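PDB 2Q9R: DUF416 domain-containing protein from Shewanella baltica, which is of unknown function, belongs to the DUF416 family and folds into an all-helical domain that carries bound benzoic acid in the crystal. Local coordinates for residues A[9-14]-A[165-170]; A[20-25]-A[56-61]. One frame throughout, in Å; residues are numbered along the deposited sequence. Where two conformers were deposited one is given.

Both contacts are helix-to-helix packings of one all-helical chain, with centres about 15 Å apart. Contact 1 sets the short first helix, 8-14, against helix 153-170, far on in the sequence; contact 2 pairs helix 17-42 with helix 47-62, the next along the chain, so both of its segments fall between those of contact 1. Helix 17-42 joins the two: Lys20 NZ donates to Lys13 O at 2.7 Å, and Phe23 packs against Leu12, Leu165 and Ile169. Contact 1 thus brings the N-terminal helix and a late helix together beside the early hairpin of contact 2, so the first helix and the second-last share one helical bundle.

Contact 1: A[9-14]-A[165-170]; sequences FKRLKA and LLEIIE
The Glu170 carboxylate is held through both of its oxygens, OE2 by the Arg11 guanidinium and OE1 by a water. Arg11 NH1 donates to Glu170 OE2 at 2.5 Å, so short that the exact length is doubtful, and this salt bridge joins helix 8-14 to helix 153-170 in a helix-helix packing of the all-helical DUF416 fold. The two segments run in roughly the same direction, their axes 40° apart and 10.8 Å distant at closest approach. OE2 lies at the edge of the guanidinium, practically in its plane, and offers its syn lone pair; the N-H...O angle of 134° nevertheless leaves the bond well bent. Glu170 CG sits between the backbone N and the carbonyl carbon (chi1 88°), the crowded position, and beyond it the chain runs extended to cross the arginine at about a right angle. OE1 then comes to 3.3 Å from Arg11 CD, beside the aliphatic part of that side chain.

Water 1 adds a second link, giving one hydrogen to Arg11 O at 2.8 Å and the other to Glu170 OE1 at 2.6 Å, so that the same two residues are joined through backbone as well as side chain. Glu167 touches Arg11 NH1 through its CG alone, but its negative charge is near enough that it would probably add to the field favouring the cation. A weak hydrogen bond from Arg11 NH2 to Asn163 OD1 gives the other terminal nitrogen a partner.

Beneath this polar layer the packing is apolar. Leu12 and Leu166 meet through their CD1 methyls, which are 4.1 Å apart, and Phe23 of helix 17-42 also packs on Leu12. The other methyl of Leu166, CD2, lies 3.5 Å above the guanidinium plane of Arg11, over its centre.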
loop_
_atom_site.group_PDB
_atom_site.type_symbol
_atom_site.label_atom_id
_atom_site.label_comp_id
_atom_site.label_asym_id
_atom_site.label_seq_id
_atom_site.Cartn_x
_atom_site.Cartn_y
_atom_site.Cartn_z
ATOM N N PHE A 9 5.646 -20.742 10.826
ATOM C CA PHE A 9 4.607 -21.293 11.705
ATOM C C PHE A 9 5.130 -22.273 12.692
ATOM O O PHE A 9 4.553 -22.404 13.774
ATOM C CB PHE A 9 3.420 -21.908 10.946
ATOM C CG PHE A 9 2.470 -20.882 10.411
ATOM C CD1 PHE A 9 1.589 -20.221 11.271
ATOM C CD2 PHE A 9 2.487 -20.539 9.061
ATOM C CE1 PHE A 9 0.712 -19.260 10.789
ATOM C CE2 PHE A 9 1.607 -19.587 8.558
ATOM C CZ PHE A 9 0.729 -18.923 9.427
ATOM N N LYS A 10 6.200 -22.991 12.350
ATOM C CA LYS A 10 6.793 -23.870 13.355
ATOM C C LYS A 10 7.317 -22.995 14.525
ATOM O O LYS A 10 7.267 -23.407 15.684
ATOM C CB LYS A 10 7.871 -24.799 12.757
ATOM N N ARG A 11 7.799 -21.790 14.203
ATOM C CA ARG A 11 8.426 -20.891 15.179
ATOM C C ARG A 11 7.354 -20.219 16.029
ATOM O O ARG A 11 7.457 -20.090 17.274
ATOM C CB ARG A 11 9.233 -19.798 14.462
ATOM C CG ARG A 11 10.577 -20.219 13.881
ATOM C CD ARG A 11 11.460 -18.997 13.633
ATOM N NE ARG A 11 11.049 -18.252 12.462
ATOM C CZ ARG A 11 11.080 -16.927 12.314
ATOM N NH1 ARG A 11 11.452 -16.118 13.274
ATOM N NH2 ARG A 11 10.677 -16.389 11.170
ATOM N N LEU A 12 6.270 -19.871 15.364
ATOM C CA LEU A 12 5.126 -19.290 16.040
ATOM C C LEU A 12 4.528 -20.298 17.009
ATOM O O LEU A 12 4.219 -19.974 18.173
ATOM C CB LEU A 12 4.122 -18.831 14.975
ATOM C CG LEU A 12 2.973 -17.934 15.341
ATOM C CD1 LEU A 12 3.466 -16.718 16.109
ATOM C CD2 LEU A 12 2.255 -17.541 14.067
ATOM N N LYS A 13 4.400 -21.538 16.564
ATOM C CA LYS A 13 3.820 -22.580 17.414
ATOM C C LYS A 13 4.736 -22.928 18.612
ATOM O O LYS A 13 4.258 -23.316 19.683
ATOM C CB LYS A 13 3.523 -23.834 16.597
ATOM C CG LYS A 13 2.374 -23.657 15.600
ATOM C CD LYS A 13 2.314 -24.793 14.585
ATOM C CE LYS A 13 1.203 -24.572 13.546
ATOM N NZ LYS A 13 0.956 -25.799 12.706
ATOM N N ALA A 14 6.041 -22.781 18.407
ATOM C CA ALA A 14 7.036 -23.012 19.459
ATOM C C ALA A 14 7.044 -21.940 20.553
ATOM O O ALA A 14 7.592 -22.156 21.620
ATOM C CB ALA A 14 8.421 -23.167 18.836
ATOM N N LEU A 165 8.199 -8.934 14.295
ATOM C CA LEU A 165 7.499 -9.106 15.559
ATOM C C LEU A 165 7.834 -10.467 16.186
ATOM O O LEU A 165 8.062 -10.579 17.396
ATOM C CB LEU A 165 5.990 -9.007 15.320
ATOM C CG LEU A 165 5.047 -9.100 16.505
ATOM C CD1 LEU A 165 5.315 -7.963 17.543
ATOM C CD2 LEU A 165 3.588 -9.063 15.975
ATOM N N LEU A 166 7.863 -11.515 15.372
ATOM C CA LEU A 166 8.156 -12.846 15.899
ATOM C C LEU A 166 9.584 -12.919 16.442
ATOM O O LEU A 166 9.826 -13.499 17.530
ATOM C CB LEU A 166 7.950 -13.920 14.831
ATOM C CG LEU A 166 8.260 -15.379 15.176
ATOM C CD1 LEU A 166 7.504 -15.813 16.410
ATOM C CD2 LEU A 166 7.928 -16.286 13.987
ATOM N N GLU A 167 10.518 -12.346 15.683
ATOM C CA GLU A 167 11.923 -12.329 16.065
ATOM C C GLU A 167 12.194 -11.641 17.376
ATOM O O GLU A 167 13.021 -12.105 18.130
ATOM C CB GLU A 167 12.768 -11.631 14.999
ATOM C CG GLU A 167 12.934 -12.432 13.740
ATOM C CD GLU A 167 13.570 -11.613 12.634
ATOM O OE1 GLU A 167 14.063 -10.498 12.931
ATOM O OE2 GLU A 167 13.579 -12.091 11.480
ATOM N N ILE A 168 11.563 -10.502 17.622
ATOM C CA ILE A 168 11.818 -9.809 18.877
ATOM C C ILE A 168 11.221 -10.590 20.060
ATOM O O ILE A 168 11.861 -10.705 21.120
ATOM C CB ILE A 168 11.462 -8.294 18.832
ATOM C CG1 ILE A 168 11.893 -7.610 20.135
ATOM C CG2 ILE A 168 9.994 -8.032 18.477
ATOM C CD1 ILE A 168 12.310 -6.129 19.958
ATOM N N ILE A 169 10.056 -11.191 19.872
ATOM C CA ILE A 169 9.468 -12.001 20.941
ATOM C C ILE A 169 10.259 -13.260 21.202
ATOM O O ILE A 169 10.494 -13.616 22.360
ATOM C CB ILE A 169 7.975 -12.318 20.638
ATOM C CG1 ILE A 169 7.203 -10.985 20.586
ATOM C CG2 ILE A 169 7.360 -13.284 21.651
ATOM C CD1 ILE A 169 5.766 -11.099 20.035
ATOM N N GLU A 170 10.707 -13.923 20.142
ATOM C CA GLU A 170 11.331 -15.197 20.319
ATOM C C GLU A 170 12.743 -15.140 20.900
ATOM O O GLU A 170 13.203 -16.105 21.505
ATOM C CB GLU A 170 11.221 -16.045 19.045
ATOM C CG GLU A 170 12.269 -15.901 18.047
ATOM C CD GLU A 170 11.828 -16.467 16.694
ATOM O OE1 GLU A 170 11.199 -17.560 16.607
ATOM O OE2 GLU A 170 12.136 -15.787 15.702
HETATM O O HOH W 1 10.068 -19.470 18.051
#

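Contact 2: A[20-25]-A[56-61]; sequences KQLFAT and LLWQSL
Helices 17-42 and 47-62, consecutive in the chain, form an antiparallel helical hairpin, and in its interface the Thr25 methyl sits over one face of the Trp58 ring. The segment axes lie 10.3 Å apart, with their directions 153° from each other. Thr25 CG2, anti to the backbone N, makes a CH-pi contact 3.7 Å from the centroid of the Trp58 six-membered ring and only 12° off its normal. Leu22 CD1 approaches the same ring obliquely, 3.9 Å from Trp58 CZ3, and also meets Leu61 CD1. The other Leu61 methyl, CD2, lies against the extended chain of Gln21, 3.8 Å from Gln21 CG. Gln29 OE1 accepts from Trp58 NE1, which fixes the indole from its polar side. An alanine in place of Trp58 would probably leave a gap beside Thr25 CG2 and Leu22 CD1 and deprive Gln29 OE1 of this donor.

Polar groups are joined through water 2, which accepts from Gln21 NE2 and donates to Thr25 OG1 at 3.0 Å and to Leu57 O at 2.8 Å. Thr25 OG1 in turn gives its proton to Gln21 O, 2.6 Å away and already bonded on the opposite face by Thr25 N. The threonine therefore works in two ways: its methyl packs on the tryptophan, while its hydroxyl, bonded to water and backbone, probably helps accommodate polar atoms in a largely apolar interface.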
loop_
_atom_site.group_PDB
_atom_site.type_symbol
_atom_site.label_atom_id
_atom_site.label_comp_id
_atom_site.label_asym_id
_atom_site.label_seq_id
_atom_site.Cartn_x
_atom_site.Cartn_y
_atom_site.Cartn_z
ATOM N N LYS A 20 2.939 -16.064 22.498
ATOM C CA LYS A 20 1.846 -16.074 21.501
ATOM C C LYS A 20 0.823 -14.957 21.698
ATOM O O LYS A 20 0.425 -14.255 20.739
ATOM C CB LYS A 20 1.121 -17.402 21.575
ATOM C CG LYS A 20 1.918 -18.608 21.056
ATOM C CD LYS A 20 1.075 -19.907 21.224
ATOM C CE LYS A 20 1.603 -21.034 20.374
ATOM N NZ LYS A 20 2.383 -21.969 21.134
ATOM N N GLN A 21 0.420 -14.795 22.943
ATOM C CA GLN A 21 -0.579 -13.799 23.322
ATOM C C GLN A 21 -0.091 -12.397 23.026
ATOM O O GLN A 21 -0.843 -11.549 22.474
ATOM C CB GLN A 21 -0.882 -13.960 24.799
ATOM C CG GLN A 21 -2.080 -13.170 25.297
ATOM C CD GLN A 21 -2.415 -13.497 26.756
ATOM O OE1 GLN A 21 -2.144 -14.586 27.231
ATOM N NE2 GLN A 21 -2.973 -12.532 27.465
ATOM N N LEU A 22 1.181 -12.138 23.339
ATOM C CA LEU A 22 1.802 -10.853 22.968
ATOM C C LEU A 22 1.790 -10.608 21.452
ATOM O O LEU A 22 1.379 -9.515 20.970
ATOM C CB LEU A 22 3.244 -10.771 23.522
ATOM C CG LEU A 22 4.124 -9.560 23.157
ATOM C CD1 LEU A 22 3.415 -8.228 23.490
ATOM C CD2 LEU A 22 5.494 -9.635 23.883
ATOM N N PHE A 23 2.288 -11.598 20.704
ATOM C CA PHE A 23 2.296 -11.555 19.236
ATOM C C PHE A 23 0.914 -11.183 18.665
ATOM O O PHE A 23 0.775 -10.279 17.815
ATOM C CB PHE A 23 2.786 -12.933 18.694
ATOM C CG PHE A 23 2.814 -13.031 17.172
ATOM C CD1 PHE A 23 1.684 -13.395 16.467
ATOM C CD2 PHE A 23 3.996 -12.753 16.458
ATOM C CE1 PHE A 23 1.710 -13.509 15.080
ATOM C CE2 PHE A 23 4.022 -12.825 15.070
ATOM C CZ PHE A 23 2.873 -13.177 14.371
ATOM N N ALA A 24 -0.099 -11.924 19.109
ATOM C CA ALA A 24 -1.486 -11.757 18.636
ATOM C C ALA A 24 -2.105 -10.424 19.096
ATOM O O ALA A 24 -2.815 -9.741 18.334
ATOM C CB ALA A 24 -2.347 -12.976 19.132
ATOM N N THR A 25 -1.802 -10.005 20.314
ATOM C CA THR A 25 -2.269 -8.700 20.805
ATOM C C THR A 25 -1.733 -7.578 19.929
ATOM O O THR A 25 -2.501 -6.725 19.519
ATOM C CB THR A 25 -1.878 -8.484 22.248
ATOM O OG1 THR A 25 -2.444 -9.579 22.989
ATOM C CG2 THR A 25 -2.428 -7.143 22.839
ATOM N N LEU A 56 -7.357 -3.712 27.841
ATOM C CA LEU A 56 -7.420 -4.849 28.745
ATOM C C LEU A 56 -6.517 -5.990 28.273
ATOM O O LEU A 56 -5.859 -6.622 29.083
ATOM C CB LEU A 56 -8.887 -5.297 28.923
ATOM C CG LEU A 56 -9.819 -4.321 29.685
ATOM C CD1 LEU A 56 -11.299 -4.754 29.607
ATOM C CD2 LEU A 56 -9.442 -4.229 31.149
ATOM N N LEU A 57 -6.432 -6.243 26.965
ATOM C CA LEU A 57 -5.485 -7.256 26.480
ATOM C C LEU A 57 -4.033 -6.845 26.762
ATOM O O LEU A 57 -3.210 -7.680 27.169
ATOM C CB LEU A 57 -5.664 -7.542 24.978
ATOM C CG LEU A 57 -6.964 -8.296 24.668
ATOM C CD1 LEU A 57 -7.391 -8.081 23.213
ATOM C CD2 LEU A 57 -6.881 -9.775 25.039
ATOM N N TRP A 58 -3.711 -5.576 26.554
ATOM C CA TRP A 58 -2.360 -5.114 26.878
ATOM C C TRP A 58 -2.086 -5.287 28.378
ATOM O O TRP A 58 -1.034 -5.808 28.761
ATOM C CB TRP A 58 -2.127 -3.681 26.447
ATOM C CG TRP A 58 -1.958 -3.541 24.969
ATOM C CD1 TRP A 58 -2.807 -2.919 24.116
ATOM C CD2 TRP A 58 -0.880 -4.042 24.168
ATOM N NE1 TRP A 58 -2.325 -2.992 22.823
ATOM C CE2 TRP A 58 -1.142 -3.670 22.831
ATOM C CE3 TRP A 58 0.284 -4.752 24.441
ATOM C CZ2 TRP A 58 -0.303 -4.028 21.786
ATOM C CZ3 TRP A 58 1.145 -5.069 23.397
ATOM C CH2 TRP A 58 0.860 -4.692 22.104
ATOM N N GLN A 59 -3.021 -4.824 29.216
ATOM C CA GLN A 59 -2.851 -4.937 30.660
ATOM C C GLN A 59 -2.724 -6.379 31.118
ATOM O O GLN A 59 -2.016 -6.677 32.094
ATOM C CB GLN A 59 -4.018 -4.277 31.382
ATOM C CG GLN A 59 -4.011 -2.764 31.336
ATOM C CD GLN A 59 -2.852 -2.231 32.099
ATOM O OE1 GLN A 59 -2.632 -2.621 33.254
ATOM N NE2 GLN A 59 -2.052 -1.360 31.454
ATOM N N SER A 60 -3.418 -7.290 30.442
ATOM C CA SER A 60 -3.302 -8.715 30.786
ATOM C C SER A 60 -1.886 -9.215 30.651
ATOM O O SER A 60 -1.467 -10.143 31.378
ATOM C CB SER A 60 -4.178 -9.588 29.904
ATOM O OG SER A 60 -5.497 -9.090 29.991
ATOM N N LEU A 61 -1.152 -8.618 29.724
ATOM C CA LEU A 61 0.244 -8.990 29.530
ATOM C C LEU A 61 1.181 -8.348 30.555
ATOM O O LEU A 61 2.217 -8.921 30.832
ATOM C CB LEU A 61 0.696 -8.659 28.105
ATOM C CG LEU A 61 -0.040 -9.424 26.991
ATOM C CD1 LEU A 61 0.050 -8.682 25.637
ATOM C CD2 LEU A 61 0.488 -10.846 26.885
HETATM O O HOH W 2 -3.268 -10.158 25.787
#